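Local coordinates for protein sphingomyelinase C (Streptomyces griseocarneus, PDB 7CNE) that belongs to the endonuclease/exonuclease/phosphatase family and has the DNase I-like fold, in which two central beta sheets are flanked by helices and long loops, at residues T228-I233 / V265-S270; A34-A39 / T285-H290; F132-L137 / D179-P184; R169-I174 / A205-D210. All coordinates share one frame; numbering follows the deposited sequence.

Contacts 1 and 2 form one group and contacts 3 and 4 another. The first two have centres 10 Å apart and touch directly: Ser232 OG lies 2.7 Å from Asp286 OD1, and Asn231 ND2 lies 2.9 Å from Ser288 O, both probable hydrogen bonds. Contact 4 uses the middle of helix 162-180, and contact 3 the chain that leaves it; their centres are 16 Å apart, and Phe132 packs on Ile174 between them. Across the molecule, the centres of contacts 1 and 3 are 33 Å apart. Within segment 285-290 of contact 2, His290 NE2 hydrogen-bonds to a succinic acid, probably from the crystallisation liquor.

Contact 1: T228-I233 / V265-S270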
loop_
_atom_site.group_PDB
_atom_site.type_symbol
_atom_site.label_atom_id
_atom_site.label_comp_id
_atom_site.label_asym_id
_atom_site.label_seq_id
_atom_site.Cartn_x
_atom_site.Cartn_y
_atom_site.Cartn_z
ATOM N N THR A 228 4.007 17.002 2.209
ATOM C CA THR A 228 3.096 18.092 1.886
ATOM C C THR A 228 3.805 19.377 1.455
ATOM O O THR A 228 3.128 20.347 1.095
ATOM C CB THR A 228 2.214 18.374 3.102
ATOM O OG1 THR A 228 3.057 18.619 4.232
ATOM C CG2 THR A 228 1.349 17.157 3.398
ATOM N N LYS A 229 5.133 19.425 1.488
ATOM C CA LYS A 229 5.848 20.594 0.985
ATOM C C LYS A 229 6.470 20.353 -0.388
ATOM O O LYS A 229 6.202 21.112 -1.327
ATOM C CB LYS A 229 6.921 21.029 1.990
ATOM C CG LYS A 229 7.793 22.181 1.502
ATOM C CD LYS A 229 9.005 22.390 2.406
ATOM C CE LYS A 229 9.622 23.770 2.203
ATOM N NZ LYS A 229 9.825 24.077 0.756
ATOM N N GLU A 230 7.256 19.276 -0.542
ATOM C CA GLU A 230 8.012 19.014 -1.765
ATOM C C GLU A 230 7.263 18.186 -2.805
ATOM O O GLU A 230 7.657 18.192 -3.976
ATOM C CB GLU A 230 9.323 18.297 -1.430
ATOM C CG GLU A 230 10.286 19.136 -0.598
ATOM C CD GLU A 230 11.630 18.459 -0.371
ATOM O OE1 GLU A 230 12.135 17.760 -1.281
ATOM O OE2 GLU A 230 12.194 18.627 0.734
ATOM N N ASN A 231 6.228 17.447 -2.419
ATOM C CA ASN A 231 5.448 16.677 -3.382
ATOM C C ASN A 231 4.322 17.565 -3.906
ATOM O O ASN A 231 3.522 18.081 -3.120
ATOM C CB ASN A 231 4.907 15.387 -2.751
ATOM C CG ASN A 231 4.075 14.566 -3.724
ATOM O OD1 ASN A 231 2.988 14.982 -4.114
ATOM N ND2 ASN A 231 4.588 13.404 -4.128
ATOM N N SER A 232 4.255 17.731 -5.233
ATOM C CA SER A 232 3.353 18.726 -5.816
ATOM C C SER A 232 1.879 18.361 -5.637
ATOM O O SER A 232 1.039 19.258 -5.475
ATOM C CB SER A 232 3.683 18.931 -7.300
ATOM O OG SER A 232 3.449 17.762 -8.062
ATOM N N ILE A 233 1.537 17.067 -5.649
ATOM C CA ILE A 233 0.150 16.669 -5.394
ATOM C C ILE A 233 -0.197 16.828 -3.915
ATOM O O ILE A 233 -1.253 17.370 -3.563
ATOM C CB ILE A 233 -0.099 15.226 -5.877
ATOM C CG1 ILE A 233 0.003 15.155 -7.403
ATOM C CG2 ILE A 233 -1.480 14.729 -5.382
ATOM C CD1 ILE A 233 -0.104 13.744 -7.971
ATOM N N VAL A 265 12.863 5.648 1.017
ATOM C CA VAL A 265 11.879 6.557 0.436
ATOM C C VAL A 265 12.523 7.226 -0.773
ATOM O O VAL A 265 13.556 7.892 -0.646
ATOM C CB VAL A 265 11.411 7.598 1.462
ATOM C CG1 VAL A 265 10.261 8.439 0.886
ATOM C CG2 VAL A 265 10.997 6.913 2.783
ATOM N N VAL A 266 11.931 7.042 -1.946
ATOM C CA VAL A 266 12.556 7.433 -3.208
ATOM C C VAL A 266 11.785 8.620 -3.766
ATOM O O VAL A 266 10.651 8.468 -4.238
ATOM C CB VAL A 266 12.585 6.275 -4.215
ATOM C CG1 VAL A 266 13.092 6.766 -5.553
ATOM C CG2 VAL A 266 13.445 5.121 -3.696
ATOM N N GLN A 267 12.406 9.801 -3.739
ATOM C CA GLN A 267 11.780 11.031 -4.239
ATOM C C GLN A 267 12.048 11.163 -5.740
ATOM O O GLN A 267 12.927 11.901 -6.187
ATOM C CB GLN A 267 12.301 12.230 -3.454
ATOM C CG GLN A 267 11.680 13.579 -3.801
ATOM C CD GLN A 267 12.295 14.703 -2.992
ATOM O OE1 GLN A 267 13.514 14.849 -2.945
ATOM N NE2 GLN A 267 11.456 15.477 -2.316
ATOM N N GLU A 268 11.273 10.420 -6.536
ATOM C CA GLU A 268 11.395 10.444 -7.992
ATOM C C GLU A 268 10.250 11.270 -8.570
ATOM O O GLU A 268 9.074 10.944 -8.357
ATOM C CB GLU A 268 11.390 9.031 -8.589
ATOM C CG GLU A 268 11.316 9.030 -10.132
ATOM C CD GLU A 268 11.328 7.639 -10.777
ATOM O OE1 GLU A 268 11.676 6.643 -10.108
ATOM O OE2 GLU A 268 10.994 7.543 -11.976
ATOM N N THR A 269 10.590 12.344 -9.284
ATOM C CA THR A 269 9.583 13.207 -9.885
ATOM C C THR A 269 9.260 12.756 -11.307
ATOM O O THR A 269 9.927 11.895 -11.890
ATOM C CB THR A 269 10.031 14.670 -9.899
ATOM O OG1 THR A 269 11.246 14.801 -10.647
ATOM C CG2 THR A 269 10.236 15.184 -8.484
ATOM N N SER A 270 8.216 13.356 -11.863
ATOM C CA SER A 270 7.713 13.012 -13.179
ATOM C C SER A 270 7.795 14.227 -14.090
ATOM O O SER A 270 7.897 15.366 -13.629
ATOM C CB SER A 270 6.259 12.531 -13.113
ATOM O OG SER A 270 5.359 13.619 -12.869
HETATM O O HOH W 1 14.789 17.030 -1.568
#
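Gln267 and Glu230 make the one side-chain meeting between the loop after strand 261-265 and the turn that leads into helix 232-237. Val265, the last residue of that strand, still pairs through its backbone with Ala220 and His222, and Val266 bonds in the same way to Pro292. At Gln267, the centre of an inverse gamma turn, the side chain leaves with CG anti to the backbone N (chi1 -176°) and runs out extended, crossing the extended chain of Glu230 at about a right angle. NE2 of Gln267 donates to OE1 of Glu230 over 2.6 Å. The acceptor lies near the amide plane, whereas the donor comes from above the carboxylate, 43° out of its plane. One water donates to the same Glu230 OE1 and to Gln267 OE1 (2.9 Å), closing a small ring at the surface. Within the DNase I-like fold this pair links a loop leaving one central sheet to the turn that precedes a short helix. Arg243 holds the other carboxylate oxygen of Glu230 in a salt bridge, and Tyr291 OH is a second partner of Gln267 NE2. Farther on, Glu268 OE2 accepts from Gly41 N, and the backbone of Ser270 bonds to that of Thr285.

Contact 2: A34-A39 / T285-H290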
loop_
_atom_site.group_PDB
_atom_site.type_symbol
_atom_site.label_atom_id
_atom_site.label_comp_id
_atom_site.label_asym_id
_atom_site.label_seq_id
_atom_site.Cartn_x
_atom_site.Cartn_y
_atom_site.Cartn_z
ATOM N N ALA A 34 -1.506 6.485 -14.305
ATOM C CA ALA A 34 -1.424 5.025 -14.230
ATOM C C ALA A 34 -0.464 4.471 -15.271
ATOM O O ALA A 34 0.297 3.532 -14.996
ATOM C CB ALA A 34 -2.805 4.400 -14.417
ATOM N N ARG A 35 -0.510 5.019 -16.487
ATOM C CA ARG A 35 0.434 4.603 -17.519
ATOM C C ARG A 35 1.856 4.989 -17.133
ATOM O O ARG A 35 2.781 4.176 -17.239
ATOM C CB ARG A 35 0.035 5.225 -18.864
ATOM C CG ARG A 35 0.876 4.768 -20.065
ATOM C CD ARG A 35 0.289 5.281 -21.392
ATOM N NE ARG A 35 -0.897 4.542 -21.837
ATOM C CZ ARG A 35 -0.884 3.511 -22.687
ATOM N NH1 ARG A 35 0.262 3.069 -23.196
ATOM N NH2 ARG A 35 -2.025 2.917 -23.033
ATOM N N GLU A 36 2.039 6.206 -16.627
ATOM C CA GLU A 36 3.373 6.669 -16.256
ATOM C C GLU A 36 3.942 5.934 -15.040
ATOM O O GLU A 36 5.165 5.754 -14.944
ATOM C CB GLU A 36 3.323 8.172 -16.012
ATOM C CG GLU A 36 3.149 8.936 -17.312
ATOM C CD GLU A 36 4.193 8.533 -18.340
ATOM O OE1 GLU A 36 3.858 7.821 -19.320
ATOM O OE2 GLU A 36 5.361 8.905 -18.138
ATOM N N ILE A 37 3.090 5.504 -14.106
ATOM C CA ILE A 37 3.579 4.756 -12.947
ATOM C C ILE A 37 4.206 3.436 -13.385
ATOM O O ILE A 37 5.272 3.048 -12.891
ATOM C CB ILE A 37 2.445 4.532 -11.924
ATOM C CG1 ILE A 37 2.094 5.833 -11.214
ATOM C CG2 ILE A 37 2.867 3.515 -10.871
ATOM C CD1 ILE A 37 0.740 5.749 -10.436
ATOM N N ALA A 38 3.561 2.717 -14.311
ATOM C CA ALA A 38 4.157 1.474 -14.793
ATOM C C ALA A 38 5.501 1.695 -15.482
ATOM O O ALA A 38 6.306 0.761 -15.548
ATOM C CB ALA A 38 3.207 0.749 -15.746
ATOM N N ALA A 39 5.775 2.897 -15.993
ATOM C CA ALA A 39 7.044 3.144 -16.666
ATOM C C ALA A 39 8.088 3.800 -15.769
ATOM O O ALA A 39 9.250 3.922 -16.185
ATOM C CB ALA A 39 6.830 4.003 -17.921
ATOM N N THR A 285 4.153 17.667 -10.952
ATOM C CA THR A 285 5.392 16.988 -11.321
ATOM C C THR A 285 5.616 15.747 -10.468
ATOM O O THR A 285 6.759 15.343 -10.246
ATOM C CB THR A 285 6.598 17.927 -11.218
ATOM O OG1 THR A 285 6.501 18.710 -10.027
ATOM C CG2 THR A 285 6.684 18.852 -12.446
ATOM N N ASP A 286 4.534 15.137 -9.975
ATOM C CA ASP A 286 4.606 13.858 -9.277
ATOM C C ASP A 286 3.460 12.979 -9.743
ATOM O O ASP A 286 2.413 13.479 -10.167
ATOM C CB ASP A 286 4.538 14.007 -7.753
ATOM C CG ASP A 286 5.641 14.885 -7.209
ATOM O OD1 ASP A 286 5.459 16.120 -7.206
ATOM O OD2 ASP A 286 6.689 14.341 -6.803
ATOM N N LEU A 287 3.665 11.663 -9.660
ATOM C CA LEU A 287 2.649 10.728 -10.118
ATOM C C LEU A 287 1.629 10.400 -9.033
ATOM O O LEU A 287 0.587 9.808 -9.333
ATOM C CB LEU A 287 3.308 9.448 -10.637
ATOM C CG LEU A 287 4.113 9.651 -11.931
ATOM C CD1 LEU A 287 4.767 8.354 -12.389
ATOM C CD2 LEU A 287 3.224 10.213 -13.029
ATOM N N SER A 288 1.895 10.787 -7.795
ATOM C CA SER A 288 0.929 10.644 -6.714
ATOM C C SER A 288 1.380 11.555 -5.586
ATOM O O SER A 288 2.421 12.216 -5.674
ATOM C CB SER A 288 0.789 9.184 -6.262
ATOM O OG SER A 288 1.832 8.796 -5.399
ATOM N N GLY A 289 0.574 11.604 -4.525
ATOM C CA GLY A 289 0.929 12.405 -3.374
ATOM C C GLY A 289 1.940 11.767 -2.451
ATOM O O GLY A 289 2.487 12.454 -1.583
ATOM N N HIS A 290 2.203 10.474 -2.625
ATOM C CA HIS A 290 3.202 9.752 -1.853
ATOM C C HIS A 290 4.474 9.563 -2.680
ATOM O O HIS A 290 4.462 9.632 -3.913
ATOM C CB HIS A 290 2.670 8.382 -1.416
ATOM C CG HIS A 290 1.614 8.447 -0.350
ATOM N ND1 HIS A 290 1.813 7.961 0.925
ATOM C CD2 HIS A 290 0.346 8.926 -0.373
ATOM C CE1 HIS A 290 0.718 8.142 1.642
ATOM N NE2 HIS A 290 -0.186 8.731 0.879
#
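Ile37 and Leu287 bring the two backbones closest, their CA atoms 6.7 Å apart, where helix 30-39 passes the irregular loop between strands 281-284 and 293-297. In the DNase I-like fold this helix lies against a central sheet, and both Ile37 and Leu287 also rest on Tyr15 of strand 12-19. The loop thus fits beside the helix on the same strand. No hydrogen bond joins the two segments; the contact is apolar and largely buried.

Leu287 points toward the helix and carries the contact with both of its methyls and its CB. Its CB lies 3.9 Å from Ile37 CG1, and the two side chains lie alongside each other, running in opposite senses. CD1 reaches the helix backbone, 3.7 Å from the N of Ile37, and sits equally near the carbonyl of Glu36. The carbonyl O of Leu287 accepts from Arg33 NH1, which ties the loop to the same helix by a polar bond.

Beyond Leu287 the chain turns: Ser288 OG accepts from His290 N at 3.3 Å, an ST turn, and also bonds to Asn16 O. Ser288-Gly289-His290 probably occupies the place of the superfamily's Ser-Asp-His motif, with glycine at the middle position. His290 has Asp247 on ND1 and a succinic acid on NE2.

Of the Glu36 side chain, CB makes the contact. A bend at its second torsion (chi2 -53°) turns the carboxylate away from the loop, and its CB packs 3.6 Å from CD2 of Leu287.

Contact 3: F132-L137 / D179-P184; sequences FAYVVL and DAKNIP
Strand 131-139 belongs to a central sheet of the DNase I-like fold, and its Tyr134 receives Lys181 and Ile183 from the chain that leaves helix 162-180, a meeting of sheet and outer helix layer. The backbones stay well apart, 10.7 Å between the CA atoms of Tyr134 and Lys181, so the long side chains span the gap. Tyr134 sends its ring outward with CG anti to the backbone N (chi1 171°).

After the helix, Asn182 N is bonded to Asp179 O at 2.9 Å, and Asn182 itself takes a positive phi of 49°. Lys181 and Ile183, on either side of it in sequence, both point toward the strand. The Lys181 chain bends at its second torsion and is extended beyond, which brings its CE to 4.0 Å from Tyr134 CE2, an oblique approach. Its ammonium group continues to a salt bridge with Glu114 on the adjacent strand 110-117.

Ile183 comes from the same side of the ring plane, nearer CE1 and the phenol oxygen, also obliquely. The hydroxyl of Tyr134 is hydrogen-bonded to His145 ND1 on strand 142-150, which should help to fix the ring, and Phe177 of the helix meets that ring edge-to-face. Ile183 also packs on Leu178 and His145. Its CD1 lies 4.4 Å from Tyr134 CE1 and, closer still, 3.7 Å from Tyr134 OH.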
loop_
_atom_site.group_PDB
_atom_site.type_symbol
_atom_site.label_atom_id
_atom_site.label_comp_id
_atom_site.label_asym_id
_atom_site.label_seq_id
_atom_site.Cartn_x
_atom_site.Cartn_y
_atom_site.Cartn_z
ATOM N N PHE A 132 -6.981 -5.975 3.659
ATOM C CA PHE A 132 -5.647 -6.394 3.267
ATOM C C PHE A 132 -5.713 -7.630 2.381
ATOM O O PHE A 132 -6.682 -8.397 2.407
ATOM C CB PHE A 132 -4.721 -6.640 4.486
ATOM C CG PHE A 132 -5.220 -7.661 5.486
ATOM C CD1 PHE A 132 -6.028 -7.279 6.551
ATOM C CD2 PHE A 132 -4.820 -8.985 5.405
ATOM C CE1 PHE A 132 -6.455 -8.206 7.487
ATOM C CE2 PHE A 132 -5.249 -9.920 6.356
ATOM C CZ PHE A 132 -6.065 -9.519 7.393
ATOM N N ALA A 133 -4.685 -7.773 1.552
ATOM C CA ALA A 133 -4.478 -8.962 0.747
ATOM C C ALA A 133 -3.377 -9.792 1.385
ATOM O O ALA A 133 -2.380 -9.248 1.859
ATOM C CB ALA A 133 -4.084 -8.599 -0.687
ATOM N N TYR A 134 -3.559 -11.110 1.387
ATOM C CA TYR A 134 -2.559 -12.049 1.883
ATOM C C TYR A 134 -2.127 -12.930 0.727
ATOM O O TYR A 134 -2.964 -13.616 0.136
ATOM C CB TYR A 134 -3.125 -12.912 3.008
ATOM C CG TYR A 134 -2.236 -14.054 3.443
ATOM C CD1 TYR A 134 -1.048 -13.810 4.127
ATOM C CD2 TYR A 134 -2.605 -15.379 3.217
ATOM C CE1 TYR A 134 -0.242 -14.839 4.556
ATOM C CE2 TYR A 134 -1.788 -16.428 3.633
ATOM C CZ TYR A 134 -0.613 -16.146 4.302
ATOM O OH TYR A 134 0.199 -17.167 4.741
ATOM N N VAL A 135 -0.834 -12.925 0.406
ATOM C CA VAL A 135 -0.323 -13.766 -0.669
ATOM C C VAL A 135 0.816 -14.623 -0.144
ATOM O O VAL A 135 1.629 -14.173 0.671
ATOM C CB VAL A 135 0.132 -12.956 -1.905
ATOM C CG1 VAL A 135 -1.005 -12.120 -2.407
ATOM C CG2 VAL A 135 1.348 -12.098 -1.603
ATOM N N VAL A 136 0.845 -15.872 -0.599
ATOM C CA VAL A 136 1.960 -16.783 -0.385
ATOM C C VAL A 136 2.651 -16.935 -1.726
ATOM O O VAL A 136 2.026 -17.370 -2.699
ATOM C CB VAL A 136 1.503 -18.151 0.143
ATOM C CG1 VAL A 136 2.720 -19.071 0.318
ATOM C CG2 VAL A 136 0.750 -17.998 1.454
ATOM N N LEU A 137 3.923 -16.555 -1.788
ATOM C CA LEU A 137 4.710 -16.668 -3.006
ATOM C C LEU A 137 5.669 -17.846 -2.919
ATOM O O LEU A 137 6.188 -18.165 -1.848
ATOM C CB LEU A 137 5.507 -15.390 -3.257
ATOM C CG LEU A 137 4.702 -14.092 -3.109
ATOM C CD1 LEU A 137 5.634 -12.904 -3.189
ATOM C CD2 LEU A 137 3.592 -13.998 -4.167
ATOM N N ASP A 179 -1.133 -15.127 12.784
ATOM C CA ASP A 179 -0.891 -16.119 13.829
ATOM C C ASP A 179 -1.713 -17.385 13.596
ATOM O O ASP A 179 -1.198 -18.507 13.712
ATOM C CB ASP A 179 -1.201 -15.494 15.190
ATOM C CG ASP A 179 -0.817 -16.397 16.341
ATOM O OD1 ASP A 179 -1.728 -16.888 17.034
ATOM O OD2 ASP A 179 0.396 -16.653 16.516
ATOM N N ALA A 180 -2.990 -17.218 13.241
ATOM C CA ALA A 180 -3.880 -18.343 12.987
ATOM C C ALA A 180 -3.452 -19.167 11.781
ATOM O O ALA A 180 -3.824 -20.341 11.688
ATOM C CB ALA A 180 -5.313 -17.838 12.797
ATOM N N LYS A 181 -2.677 -18.587 10.859
ATOM C CA LYS A 181 -2.126 -19.350 9.746
ATOM C C LYS A 181 -1.006 -20.291 10.180
ATOM O O LYS A 181 -0.620 -21.167 9.397
ATOM C CB LYS A 181 -1.596 -18.394 8.666
ATOM C CG LYS A 181 -2.672 -17.713 7.809
ATOM C CD LYS A 181 -3.368 -18.708 6.885
ATOM C CE LYS A 181 -4.502 -18.047 6.094
ATOM N NZ LYS A 181 -5.166 -19.036 5.181
ATOM N N ASN A 182 -0.468 -20.115 11.386
ATOM C CA ASN A 182 0.633 -20.937 11.901
ATOM C C ASN A 182 1.771 -21.041 10.886
ATOM O O ASN A 182 2.212 -22.131 10.509
ATOM C CB ASN A 182 0.129 -22.327 12.309
ATOM C CG ASN A 182 -0.809 -22.279 13.503
ATOM O OD1 ASN A 182 -0.548 -21.594 14.499
ATOM N ND2 ASN A 182 -1.914 -23.001 13.406
ATOM N N ILE A 183 2.248 -19.887 10.440
ATOM C CA ILE A 183 3.300 -19.847 9.418
ATOM C C ILE A 183 4.613 -20.337 10.024
ATOM O O ILE A 183 5.020 -19.843 11.089
ATOM C CB ILE A 183 3.447 -18.426 8.867
ATOM C CG1 ILE A 183 2.130 -17.973 8.230
ATOM C CG2 ILE A 183 4.624 -18.345 7.864
ATOM C CD1 ILE A 183 2.094 -16.486 7.899
ATOM N N PRO A 184 5.318 -21.269 9.382
ATOM C CA PRO A 184 6.620 -21.710 9.909
ATOM C C PRO A 184 7.584 -20.543 10.103
ATOM O O PRO A 184 7.675 -19.639 9.269
ATOM C CB PRO A 184 7.129 -22.682 8.836
ATOM C CG PRO A 184 5.929 -23.094 8.056
ATOM C CD PRO A 184 4.961 -21.940 8.120
#

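Contact 4: R169-I174 / A205-D210; sequences RQFRQI and ASMLAD
A single oxygen, OD1 of Asp210, takes both bonds that Arg172 makes across the contact: the guanidinium grips it side-on with NE and NH2 instead of spreading over the two carboxylate oxygens. Arg172 NE is 2.8 Å from Asp210 OD1, and the NH2 bond to the same atom, at 3.0 Å, is the more bent of the two. OD1 lies in the guanidinium plane, but the carboxylate is turned 62° from it. NE therefore comes from above the carboxylate plane, while NH2, on the same face, approaches on the syn side and nearer that plane. The other oxygen, OD2, is bonded to Ser168 OG, so both carboxylate oxygens have partners from helix 162-180. The positive guanidinium probably offsets the cost of a carboxylate near the C-terminal end of helix 203-211.

These two helices belong to the outer layer of the DNase I-like fold and run in the same general direction, their segment axes inclined at 28° and 8.9 Å apart at closest approach. They come together most closely at Arg172 and Asp210, whose CA atoms are 5.2 Å apart.

Deeper in the interface, Phe171 inserts toward helix 203-211. Its CB packs against Asp210 CB at 3.7 Å, and Asp210 CB also lies at the edge of its ring. Over one face comes Met207, whose CG makes a CH-pi contact, 4.0 Å from the centroid of the Phe171 ring. The bent end of Met207 then leads away to Tyr248 and Leu250 of strand 247-251, and its SD stands obliquely, 4.8 Å from the Phe171 ring centroid, a Met-aromatic contact.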
loop_
_atom_site.group_PDB
_atom_site.type_symbol
_atom_site.label_atom_id
_atom_site.label_comp_id
_atom_site.label_asym_id
_atom_site.label_seq_id
_atom_site.Cartn_x
_atom_site.Cartn_y
_atom_site.Cartn_z
ATOM N N ARG A 169 -6.383 -1.468 15.970
ATOM C CA ARG A 169 -7.164 -2.690 15.796
ATOM C C ARG A 169 -6.896 -3.336 14.437
ATOM O O ARG A 169 -6.881 -4.570 14.321
ATOM C CB ARG A 169 -8.656 -2.389 15.969
ATOM C CG ARG A 169 -9.058 -2.098 17.433
ATOM C CD ARG A 169 -10.214 -1.092 17.546
ATOM N NE ARG A 169 -10.626 -0.907 18.945
ATOM C CZ ARG A 169 -9.977 -0.141 19.824
ATOM N NH1 ARG A 169 -8.884 0.529 19.458
ATOM N NH2 ARG A 169 -10.422 -0.031 21.073
ATOM N N GLN A 170 -6.687 -2.527 13.393
ATOM C CA GLN A 170 -6.388 -3.103 12.079
ATOM C C GLN A 170 -5.067 -3.864 12.094
ATOM O O GLN A 170 -4.973 -4.975 11.556
ATOM C CB GLN A 170 -6.366 -2.008 11.009
ATOM C CG GLN A 170 -7.764 -1.395 10.738
ATOM C CD GLN A 170 -7.737 -0.277 9.704
ATOM O OE1 GLN A 170 -6.663 0.177 9.289
ATOM N NE2 GLN A 170 -8.921 0.168 9.274
ATOM N N PHE A 171 -4.034 -3.283 12.710
ATOM C CA PHE A 171 -2.755 -3.984 12.803
ATOM C C PHE A 171 -2.891 -5.261 13.627
ATOM O O PHE A 171 -2.300 -6.296 13.288
ATOM C CB PHE A 171 -1.682 -3.073 13.416
ATOM C CG PHE A 171 -1.430 -1.799 12.645
ATOM C CD1 PHE A 171 -1.353 -1.807 11.256
ATOM C CD2 PHE A 171 -1.248 -0.587 13.325
ATOM C CE1 PHE A 171 -1.103 -0.615 10.536
ATOM C CE2 PHE A 171 -1.001 0.604 12.623
ATOM C CZ PHE A 171 -0.935 0.585 11.218
ATOM N N ARG A 172 -3.673 -5.218 14.715
ATOM C CA ARG A 172 -3.853 -6.438 15.511
ATOM C C ARG A 172 -4.706 -7.471 14.780
ATOM O O ARG A 172 -4.504 -8.680 14.962
ATOM C CB ARG A 172 -4.452 -6.103 16.880
ATOM C CG ARG A 172 -3.458 -5.375 17.786
ATOM C CD ARG A 172 -3.923 -5.284 19.242
ATOM N NE ARG A 172 -3.219 -4.217 19.940
ATOM C CZ ARG A 172 -3.544 -3.745 21.139
ATOM N NH1 ARG A 172 -4.591 -4.240 21.804
ATOM N NH2 ARG A 172 -2.819 -2.763 21.665
ATOM N N GLN A 173 -5.644 -7.031 13.941
ATOM C CA GLN A 173 -6.399 -7.987 13.136
ATOM C C GLN A 173 -5.485 -8.722 12.162
ATOM O O GLN A 173 -5.634 -9.932 11.946
ATOM C CB GLN A 173 -7.529 -7.280 12.379
ATOM C CG GLN A 173 -8.427 -8.273 11.606
ATOM C CD GLN A 173 -9.467 -7.607 10.701
ATOM O OE1 GLN A 173 -9.710 -6.403 10.782
ATOM N NE2 GLN A 173 -10.090 -8.403 9.842
ATOM N N ILE A 174 -4.541 -7.997 11.555
ATOM C CA ILE A 174 -3.557 -8.612 10.669
ATOM C C ILE A 174 -2.696 -9.593 11.453
ATOM O O ILE A 174 -2.470 -10.733 11.028
ATOM C CB ILE A 174 -2.704 -7.523 9.992
ATOM C CG1 ILE A 174 -3.530 -6.762 8.953
ATOM C CG2 ILE A 174 -1.413 -8.120 9.362
ATOM C CD1 ILE A 174 -2.912 -5.452 8.543
ATOM N N ALA A 205 6.034 3.390 17.219
ATOM C CA ALA A 205 6.355 2.287 18.120
ATOM C C ALA A 205 5.127 1.437 18.440
ATOM O O ALA A 205 5.242 0.218 18.595
ATOM C CB ALA A 205 6.996 2.817 19.407
ATOM N N SER A 206 3.945 2.044 18.564
ATOM C CA SER A 206 2.782 1.198 18.836
ATOM C C SER A 206 2.375 0.392 17.601
ATOM O O SER A 206 1.875 -0.731 17.735
ATOM C CB SER A 206 1.613 2.028 19.369
ATOM O OG SER A 206 1.207 3.024 18.448
ATOM N N MET A 207 2.602 0.930 16.401
ATOM C CA MET A 207 2.379 0.139 15.190
ATOM C C MET A 207 3.227 -1.133 15.198
ATOM O O MET A 207 2.715 -2.235 14.954
ATOM C CB MET A 207 2.681 0.988 13.952
ATOM C CG MET A 207 2.624 0.219 12.641
ATOM S SD MET A 207 3.248 1.224 11.292
ATOM C CE MET A 207 5.028 1.019 11.537
ATOM N N LEU A 208 4.528 -1.001 15.488
ATOM C CA LEU A 208 5.409 -2.165 15.570
ATOM C C LEU A 208 4.871 -3.200 16.552
ATOM O O LEU A 208 4.865 -4.401 16.269
ATOM C CB LEU A 208 6.817 -1.735 15.989
ATOM C CG LEU A 208 7.626 -0.820 15.062
ATOM C CD1 LEU A 208 8.963 -0.551 15.704
ATOM C CD2 LEU A 208 7.791 -1.461 13.671
ATOM N N ALA A 209 4.432 -2.748 17.726
ATOM C CA ALA A 209 3.936 -3.678 18.737
ATOM C C ALA A 209 2.606 -4.296 18.320
ATOM O O ALA A 209 2.384 -5.494 18.527
ATOM C CB ALA A 209 3.801 -2.960 20.083
ATOM N N ASP A 210 1.715 -3.498 17.720
ATOM C CA ASP A 210 0.404 -4.009 17.319
ATOM C C ASP A 210 0.511 -5.030 16.189
ATOM O O ASP A 210 -0.183 -6.054 16.206
ATOM C CB ASP A 210 -0.502 -2.851 16.902
ATOM C CG ASP A 210 -1.003 -2.033 18.099
ATOM O OD1 ASP A 210 -1.083 -2.592 19.216
ATOM O OD2 ASP A 210 -1.304 -0.833 17.912
#